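Local coordinates for phosphoinositide 3-kinase adapter protein 1 (Homo sapiens, PDB 5FOR), which links B-cell receptor and Toll-like receptor signalling to phosphoinositide 3-kinase through a docking site for its regulatory subunit, preventing excessive inflammatory cytokine production downstream of Toll-like receptors, at residues A[89-100]-A[112-123]. Residues are numbered along the deposited sequence; the frame is centred on the assembly and turned at random. Where two conformers were deposited one is given.
Sequences FHPPHRVVRLLC and FPDWAHWQELTC
The guanidinium of Arg-97 lies flat on the indole of Trp-115, planes 5° apart, with CZ 3.5 Å from the centroid of the five-membered ring, a stacked cation-pi pair. With CG between the backbone N and the carbonyl carbon, the chain runs extended to NE, and a turn at the last torsion (chi4 -95°) lays the guanidinium on the ring. Polar partners fix its rotation. NH1 gives a nearly straight bond (171°) to Trp-115 O at 2.7 Å; that carbonyl also accepts from Trp-118 N, on the opposite face of its plane. Side-on, NE and NH2 both grip a single oxygen of Glu-120: OE1 receives NE at 2.7 Å through its anti lone pair and NH2 from above the carboxylate plane. Asp-104 holds Trp-115 NE1, makes a long, weak ion pair with Arg-97 and lies close to Glu-120 OE1, so Arg-97 probably offsets two negative charges. A leucine in place of Arg-97 would probably leave Glu-120 without its countercharge and the face of Trp-115 without its stacked cation.

Trp-118 is covered on both faces. Val-95 CG1 sits over one, 3.5 Å from the six-membered centroid, a CH-pi contact; Trp-115 CA approaches the other near the rim, and Pro-92 CB meets an edge. The ring of Phe-89 completes an aromatic cluster, with CD2 3.6 Å from Phe-112 CE1 and its plane perpendicular to that of Trp-118.

On the sheet face opposite Arg-97 and Glu-120, Val-96 CG1 touches Leu-121 CD1 at 3.6 Å, and Leu-121 packs on helix 127-134. Arg-97 N to Gln-119 O, Leu-121 N to Arg-97 O and Leu-99 N to Leu-121 O form a parallel ladder. It joins edge strand 119-121 to 95-99 in the five-stranded parallel sheet characteristic of the flavodoxin-like TIR domain.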
ATOM      1  N   PHE A  89       7.293   1.311   4.825  1.00 57.24           N
ATOM      2  CA  PHE A  89       6.976   0.022   4.204  1.00 51.22           C
ATOM      3  C   PHE A  89       7.837  -1.059   4.823  1.00 49.43           C
ATOM      4  O   PHE A  89       8.639  -1.707   4.148  1.00 41.25           O
ATOM      5  CB  PHE A  89       7.203   0.062   2.696  1.00 40.01           C
ATOM      6  CG  PHE A  89       6.368   1.076   1.978  1.00 43.06           C
ATOM      7  CD1 PHE A  89       5.288   1.689   2.606  1.00 40.71           C
ATOM      8  CD2 PHE A  89       6.657   1.406   0.660  1.00 39.16           C
ATOM      9  CE1 PHE A  89       4.521   2.618   1.929  1.00 44.77           C
ATOM     10  CE2 PHE A  89       5.892   2.315  -0.024  1.00 35.25           C
ATOM     11  CZ  PHE A  89       4.824   2.933   0.611  1.00 43.97           C
ATOM     12  N   HIS A  90       7.660  -1.221   6.122  1.00 50.09           N
ATOM     13  CA  HIS A  90       8.513  -2.054   6.938  1.00 48.91           C
ATOM     14  C   HIS A  90       7.759  -2.382   8.228  1.00 54.59           C
ATOM     15  O   HIS A  90       6.959  -1.566   8.684  1.00 51.44           O
ATOM     16  CB  HIS A  90       9.817  -1.337   7.238  1.00 46.59           C
ATOM     17  CG  HIS A  90      10.734  -2.123   8.114  1.00 55.85           C
ATOM     18  ND1 HIS A  90      11.599  -3.076   7.616  1.00 60.35           N
ATOM     19  CD2 HIS A  90      10.899  -2.124   9.456  1.00 48.18           C
ATOM     20  CE1 HIS A  90      12.272  -3.618   8.614  1.00 53.70           C
ATOM     21  NE2 HIS A  90      11.862  -3.062   9.741  1.00 59.53           N
ATOM     22  N   PRO A  91       7.961  -3.592   8.791  1.00 43.81           N
ATOM     23  CA  PRO A  91       8.708  -4.744   8.264  1.00 43.98           C
ATOM     24  C   PRO A  91       7.973  -5.473   7.118  1.00 50.22           C
ATOM     25  O   PRO A  91       6.775  -5.231   6.919  1.00 48.92           O
ATOM     26  CB  PRO A  91       8.869  -5.641   9.500  1.00 46.27           C
ATOM     27  CG  PRO A  91       7.726  -5.318  10.363  1.00 42.14           C
ATOM     28  CD  PRO A  91       7.423  -3.857  10.138  1.00 39.66           C
ATOM     29  N   PRO A  92       8.682  -6.349   6.371  1.00 43.66           N
ATOM     30  CA  PRO A  92       8.090  -6.851   5.128  1.00 42.54           C
ATOM     31  C   PRO A  92       6.825  -7.685   5.319  1.00 45.81           C
ATOM     32  O   PRO A  92       6.004  -7.705   4.389  1.00 38.46           O
ATOM     33  CB  PRO A  92       9.207  -7.714   4.524  1.00 44.68           C
ATOM     34  CG  PRO A  92      10.040  -8.106   5.677  1.00 45.79           C
ATOM     35  CD  PRO A  92      10.022  -6.912   6.597  1.00 39.54           C
ATOM     36  N   HIS A  93       6.651  -8.348   6.467  1.00 40.25           N
ATOM     37  CA  HIS A  93       5.457  -9.203   6.633  1.00 42.83           C
ATOM     38  C   HIS A  93       4.197  -8.370   6.861  1.00 44.22           C
ATOM     39  O   HIS A  93       3.093  -8.886   6.769  1.00 54.07           O
ATOM     40  CB  HIS A  93       5.627 -10.221   7.767  1.00 38.36           C
ATOM     41  CG  HIS A  93       5.956  -9.620   9.094  1.00 47.41           C
ATOM     42  ND1 HIS A  93       7.234  -9.229   9.433  1.00 53.31           N
ATOM     43  CD2 HIS A  93       5.185  -9.380  10.182  1.00 52.47           C
ATOM     44  CE1 HIS A  93       7.231  -8.760  10.669  1.00 58.09           C
ATOM     45  NE2 HIS A  93       6.004  -8.844  11.150  1.00 48.80           N
ATOM     46  N   ARG A  94       4.378  -7.074   7.116  1.00 35.88           N
ATOM     47  CA  ARG A  94       3.270  -6.142   7.251  1.00 40.98           C
ATOM     48  C   ARG A  94       2.920  -5.400   5.951  1.00 46.76           C
ATOM     49  O   ARG A  94       2.050  -4.510   5.976  1.00 46.06           O
ATOM     50  CB  ARG A  94       3.590  -5.109   8.336  1.00 36.26           C
ATOM     51  CG  ARG A  94       3.946  -5.710   9.670  1.00 42.56           C
ATOM     52  CD  ARG A  94       2.736  -6.348  10.308  1.00 51.00           C
ATOM     53  NE  ARG A  94       3.057  -6.866  11.632  1.00 51.97           N
ATOM     54  CZ  ARG A  94       2.258  -7.661  12.335  1.00 53.58           C
ATOM     55  NH1 ARG A  94       1.070  -8.005  11.844  1.00 52.11           N
ATOM     56  NH2 ARG A  94       2.652  -8.118  13.513  1.00 45.30           N
ATOM     57  N   VAL A  95       3.588  -5.727   4.837  1.00 40.74           N
ATOM     58  CA  VAL A  95       3.387  -4.971   3.603  1.00 29.16           C
ATOM     59  C   VAL A  95       2.771  -5.799   2.487  1.00 41.11           C
ATOM     60  O   VAL A  95       3.200  -6.919   2.198  1.00 42.76           O
ATOM     61  CB  VAL A  95       4.694  -4.332   3.088  1.00 44.41           C
ATOM     62  CG1 VAL A  95       4.413  -3.411   1.830  1.00 28.66           C
ATOM     63  CG2 VAL A  95       5.355  -3.577   4.179  1.00 29.84           C
ATOM     64  N   VAL A  96       1.764  -5.216   1.848  1.00 38.05           N
ATOM     65  CA  VAL A  96       1.099  -5.847   0.726  1.00 30.32           C
ATOM     66  C   VAL A  96       1.170  -4.933  -0.469  1.00 33.29           C
ATOM     67  O   VAL A  96       0.980  -3.715  -0.355  1.00 38.66           O
ATOM     68  CB  VAL A  96      -0.366  -6.206   1.069  1.00 39.08           C
ATOM     69  CG1 VAL A  96      -1.040  -6.930  -0.111  1.00 27.81           C
ATOM     70  CG2 VAL A  96      -0.373  -7.096   2.290  1.00 41.10           C
ATOM     71  N   ARG A  97       1.458  -5.504  -1.629  1.00 28.45           N
ATOM     72  CA  ARG A  97       1.457  -4.669  -2.823  1.00 27.19           C
ATOM     73  C   ARG A  97       0.487  -5.230  -3.819  1.00 27.09           C
ATOM     74  O   ARG A  97       0.342  -6.459  -3.962  1.00 31.07           O
ATOM     75  CB  ARG A  97       2.861  -4.519  -3.429  1.00 36.13           C
ATOM     76  CG  ARG A  97       3.462  -5.759  -4.107  1.00 38.97           C
ATOM     77  CD  ARG A  97       4.788  -5.389  -4.799  1.00 46.09           C
ATOM     78  NE  ARG A  97       5.502  -6.588  -5.195  1.00 49.54           N
ATOM     79  CZ  ARG A  97       6.457  -7.181  -4.487  1.00 45.45           C
ATOM     80  NH1 ARG A  97       6.886  -6.648  -3.354  1.00 37.63           N
ATOM     81  NH2 ARG A  97       6.997  -8.306  -4.936  1.00 46.41           N
ATOM     82  N   LEU A  98      -0.227  -4.320  -4.470  1.00 35.06           N
ATOM     83  CA  LEU A  98      -1.071  -4.697  -5.584  1.00 34.14           C
ATOM     84  C   LEU A  98      -0.478  -4.126  -6.865  1.00 36.41           C
ATOM     85  O   LEU A  98      -0.248  -2.925  -6.972  1.00 49.94           O
ATOM     86  CB  LEU A  98      -2.504  -4.205  -5.394  1.00 43.99           C
ATOM     87  CG  LEU A  98      -3.305  -4.457  -6.677  1.00 50.93           C
ATOM     88  CD1 LEU A  98      -3.650  -5.913  -6.718  1.00 55.13           C
ATOM     89  CD2 LEU A  98      -4.546  -3.608  -6.766  1.00 62.49           C
ATOM     90  N   LEU A  99      -0.225  -4.993  -7.830  1.00 43.01           N
ATOM     91  CA  LEU A  99       0.327  -4.564  -9.115  1.00 43.01           C
ATOM     92  C   LEU A  99      -0.746  -3.961  -9.982  1.00 43.71           C
ATOM     93  O   LEU A  99      -1.594  -4.684 -10.493  1.00 51.39           O
ATOM     94  CB  LEU A  99       0.966  -5.741  -9.856  1.00 34.96           C
ATOM     95  CG  LEU A  99       2.074  -6.462  -9.096  1.00 38.47           C
ATOM     96  CD1 LEU A  99       2.652  -7.607  -9.922  1.00 31.88           C
ATOM     97  CD2 LEU A  99       3.149  -5.481  -8.737  1.00 31.56           C
ATOM     98  N   CYS A 100      -0.694  -2.645 -10.172  1.00 51.31           N
ATOM     99  CA  CYS A 100      -1.664  -1.926 -11.013  0.61 48.91           C
ATOM    100  C   CYS A 100      -1.053  -1.433 -12.322  1.00 41.54           C
ATOM    101  O   CYS A 100      -0.738  -0.242 -12.448  1.00 44.28           O
ATOM    102  CB  CYS A 100      -2.244  -0.708 -10.285  0.61 46.78           C
ATOM    103  SG  CYS A 100      -3.146  -1.042  -8.822  0.61 53.82           S
ATOM    104  N   PHE A 112      13.620  -0.862  -2.288  1.00 47.83           N
ATOM    105  CA  PHE A 112      13.214  -1.519  -1.061  1.00 37.94           C
ATOM    106  C   PHE A 112      13.886  -2.878  -0.995  1.00 51.53           C
ATOM    107  O   PHE A 112      13.602  -3.766  -1.797  1.00 57.04           O
ATOM    108  CB  PHE A 112      11.685  -1.632  -0.961  1.00 36.44           C
ATOM    109  CG  PHE A 112      10.980  -0.332  -1.166  1.00 40.82           C
ATOM    110  CD1 PHE A 112      10.741   0.516  -0.096  1.00 40.40           C
ATOM    111  CD2 PHE A 112      10.551   0.057  -2.432  1.00 40.66           C
ATOM    112  CE1 PHE A 112      10.095   1.723  -0.288  1.00 31.40           C
ATOM    113  CE2 PHE A 112       9.904   1.277  -2.623  1.00 40.72           C
ATOM    114  CZ  PHE A 112       9.680   2.102  -1.554  1.00 31.44           C
ATOM    115  N   PRO A 113      14.819  -3.022  -0.048  1.00 55.59           N
ATOM    116  CA  PRO A 113      15.667  -4.219  -0.005  1.00 60.07           C
ATOM    117  C   PRO A 113      14.894  -5.492   0.336  1.00 45.79           C
ATOM    118  O   PRO A 113      15.233  -6.529  -0.204  1.00 46.57           O
ATOM    119  CB  PRO A 113      16.702  -3.879   1.084  1.00 61.65           C
ATOM    120  CG  PRO A 113      16.711  -2.388   1.143  1.00 51.80           C
ATOM    121  CD  PRO A 113      15.282  -1.977   0.884  1.00 45.05           C
ATOM    122  N   ASP A 114      13.869  -5.407   1.180  1.00 45.95           N
ATOM    123  CA  ASP A 114      13.021  -6.567   1.491  1.00 49.50           C
ATOM    124  C   ASP A 114      11.819  -6.764   0.556  1.00 46.52           C
ATOM    125  O   ASP A 114      10.876  -7.483   0.906  1.00 44.67           O
ATOM    126  CB  ASP A 114      12.505  -6.472   2.929  1.00 52.35           C
ATOM    127  CG  ASP A 114      13.585  -6.748   3.956  1.00 54.75           C
ATOM    128  OD1 ASP A 114      14.646  -7.280   3.577  1.00 57.83           O
ATOM    129  OD2 ASP A 114      13.369  -6.442   5.147  1.00 66.25           O
ATOM    130  N   TRP A 115      11.876  -6.155  -0.627  1.00 39.94           N
ATOM    131  CA  TRP A 115      10.774  -6.144  -1.602  1.00 43.59           C
ATOM    132  C   TRP A 115      10.220  -7.529  -1.925  1.00 49.67           C
ATOM    133  O   TRP A 115       9.003  -7.727  -2.056  1.00 48.41           O
ATOM    134  CB  TRP A 115      11.258  -5.486  -2.897  1.00 38.50           C
ATOM    135  CG  TRP A 115      10.272  -5.472  -4.062  1.00 40.02           C
ATOM    136  CD1 TRP A 115      10.121  -6.432  -5.036  1.00 37.11           C
ATOM    137  CD2 TRP A 115       9.334  -4.418  -4.388  1.00 34.33           C
ATOM    138  NE1 TRP A 115       9.155  -6.039  -5.941  1.00 40.81           N
ATOM    139  CE2 TRP A 115       8.658  -4.836  -5.564  1.00 34.45           C
ATOM    140  CE3 TRP A 115       9.025  -3.191  -3.804  1.00 34.49           C
ATOM    141  CZ2 TRP A 115       7.689  -4.029  -6.161  1.00 33.35           C
ATOM    142  CZ3 TRP A 115       8.068  -2.408  -4.401  1.00 34.19           C
ATOM    143  CH2 TRP A 115       7.417  -2.822  -5.581  1.00 32.64           C
ATOM    144  N   ALA A 116      11.139  -8.476  -2.070  1.00 42.00           N
ATOM    145  CA  ALA A 116      10.801  -9.839  -2.415  1.00 40.37           C
ATOM    146  C   ALA A 116       9.995 -10.516  -1.308  1.00 45.42           C
ATOM    147  O   ALA A 116       9.390 -11.560  -1.514  1.00 44.43           O
ATOM    148  CB  ALA A 116      12.061 -10.617  -2.699  1.00 37.00           C
ATOM    149  N   HIS A 117       9.969  -9.921  -0.124  1.00 46.31           N
ATOM    150  CA  HIS A 117       9.277 -10.584   0.958  1.00 44.58           C
ATOM    151  C   HIS A 117       7.890 -10.065   1.215  1.00 43.99           C
ATOM    152  O   HIS A 117       7.196 -10.592   2.075  1.00 51.76           O
ATOM    153  CB  HIS A 117      10.115 -10.507   2.211  1.00 36.93           C
ATOM    154  CG  HIS A 117      11.411 -11.212   2.051  1.00 49.20           C
ATOM    155  ND1 HIS A 117      12.616 -10.557   1.964  1.00 50.31           N
ATOM    156  CD2 HIS A 117      11.681 -12.528   1.844  1.00 44.83           C
ATOM    157  CE1 HIS A 117      13.582 -11.438   1.776  1.00 46.49           C
ATOM    158  NE2 HIS A 117      13.030 -12.638   1.686  1.00 47.34           N
ATOM    159  N   TRP A 118       7.492  -9.040   0.467  1.00 37.68           N
ATOM    160  CA  TRP A 118       6.122  -8.579   0.537  1.00 40.47           C
ATOM    161  C   TRP A 118       5.218  -9.642  -0.083  1.00 35.51           C
ATOM    162  O   TRP A 118       5.593 -10.435  -0.948  1.00 52.69           O
ATOM    163  CB  TRP A 118       5.905  -7.232  -0.174  1.00 32.51           C
ATOM    164  CG  TRP A 118       6.797  -6.132   0.279  1.00 42.98           C
ATOM    165  CD1 TRP A 118       7.773  -6.214   1.219  1.00 32.41           C
ATOM    166  CD2 TRP A 118       6.834  -4.780  -0.225  1.00 31.69           C
ATOM    167  NE1 TRP A 118       8.405  -5.004   1.351  1.00 44.50           N
ATOM    168  CE2 TRP A 118       7.838  -4.107   0.491  1.00 36.89           C
ATOM    169  CE3 TRP A 118       6.083  -4.079  -1.161  1.00 35.68           C
ATOM    170  CZ2 TRP A 118       8.119  -2.751   0.283  1.00 33.27           C
ATOM    171  CZ3 TRP A 118       6.366  -2.738  -1.375  1.00 35.06           C
ATOM    172  CH2 TRP A 118       7.374  -2.085  -0.651  1.00 35.59           C
ATOM    173  N   GLN A 119       4.033  -9.671   0.454  1.00 35.20           N
ATOM    174  CA  GLN A 119       2.863 -10.225  -0.172  1.00 41.34           C
ATOM    175  C   GLN A 119       2.461  -9.445  -1.421  1.00 46.26           C
ATOM    176  O   GLN A 119       2.281  -8.223  -1.390  1.00 41.93           O
ATOM    177  CB  GLN A 119       1.873 -10.268   0.971  1.00 53.25           C
ATOM    178  CG  GLN A 119       0.479 -10.737   1.009  1.00 72.81           C
ATOM    179  CD  GLN A 119       0.225 -11.545   2.253  1.00 49.58           C
ATOM    180  OE1 GLN A 119      -0.792 -11.421   2.903  1.00 78.08           O
ATOM    181  NE2 GLN A 119       0.884 -12.637   2.265  1.00 70.47           N
ATOM    182  N   GLU A 120       2.385 -10.161  -2.545  1.00 33.94           N
ATOM    183  CA  GLU A 120       2.061  -9.521  -3.822  1.00 50.15           C
ATOM    184  C   GLU A 120       0.695  -9.924  -4.368  1.00 47.73           C
ATOM    185  O   GLU A 120       0.332 -11.091  -4.371  1.00 48.15           O
ATOM    186  CB  GLU A 120       3.133  -9.825  -4.881  1.00 34.36           C
ATOM    187  CG  GLU A 120       2.959  -9.032  -6.191  1.00 53.37           C
ATOM    188  CD  GLU A 120       4.139  -9.234  -7.178  1.00 68.50           C
ATOM    189  OE1 GLU A 120       5.148  -8.475  -7.115  1.00 59.46           O
ATOM    190  OE2 GLU A 120       4.057 -10.166  -8.013  1.00 76.68           O
ATOM    191  N   LEU A 121      -0.054  -8.948  -4.856  1.00 44.09           N
ATOM    192  CA  LEU A 121      -1.338  -9.253  -5.477  1.00 39.01           C
ATOM    193  C   LEU A 121      -1.438  -8.720  -6.900  1.00 33.93           C
ATOM    194  O   LEU A 121      -0.791  -7.734  -7.282  1.00 42.92           O
ATOM    195  CB  LEU A 121      -2.488  -8.673  -4.649  1.00 45.71           C
ATOM    196  CG  LEU A 121      -2.525  -9.053  -3.174  1.00 46.23           C
ATOM    197  CD1 LEU A 121      -3.506  -8.143  -2.461  1.00 53.72           C
ATOM    198  CD2 LEU A 121      -2.952 -10.488  -3.049  1.00 46.63           C
ATOM    199  N   THR A 122      -2.301  -9.358  -7.663  1.00 36.52           N
ATOM    200  CA  THR A 122      -2.581  -8.921  -9.015  1.00 44.22           C
ATOM    201  C   THR A 122      -4.040  -8.486  -9.208  1.00 46.64           C
ATOM    202  O   THR A 122      -4.904  -8.750  -8.367  1.00 49.34           O
ATOM    203  CB  THR A 122      -2.255 -10.042 -10.006  1.00 53.36           C
ATOM    204  OG1 THR A 122      -3.244 -11.070  -9.886  1.00 58.09           O
ATOM    205  CG2 THR A 122      -0.883 -10.630  -9.691  1.00 52.28           C
ATOM    206  N   CYS A 123      -4.271  -7.820 -10.334  1.00 44.11           N
ATOM    207  CA  CYS A 123      -5.571  -7.358 -10.816  1.00 42.58           C
ATOM    208  C   CYS A 123      -6.548  -8.461 -11.165  1.00 49.61           C
ATOM    209  O   CYS A 123      -7.737  -8.191 -11.329  1.00 52.92           O
ATOM    210  CB  CYS A 123      -5.386  -6.461 -12.050  1.00 48.04           C
ATOM    211  SG  CYS A 123      -4.689  -4.812 -11.654  1.00 61.62           S
TER
HETATM  212  O   HOH W   1       9.861  -4.252   3.939  1.00 53.84           O
HETATM  213  O   HOH W   2      12.556  -4.140   5.372  1.00 59.73           O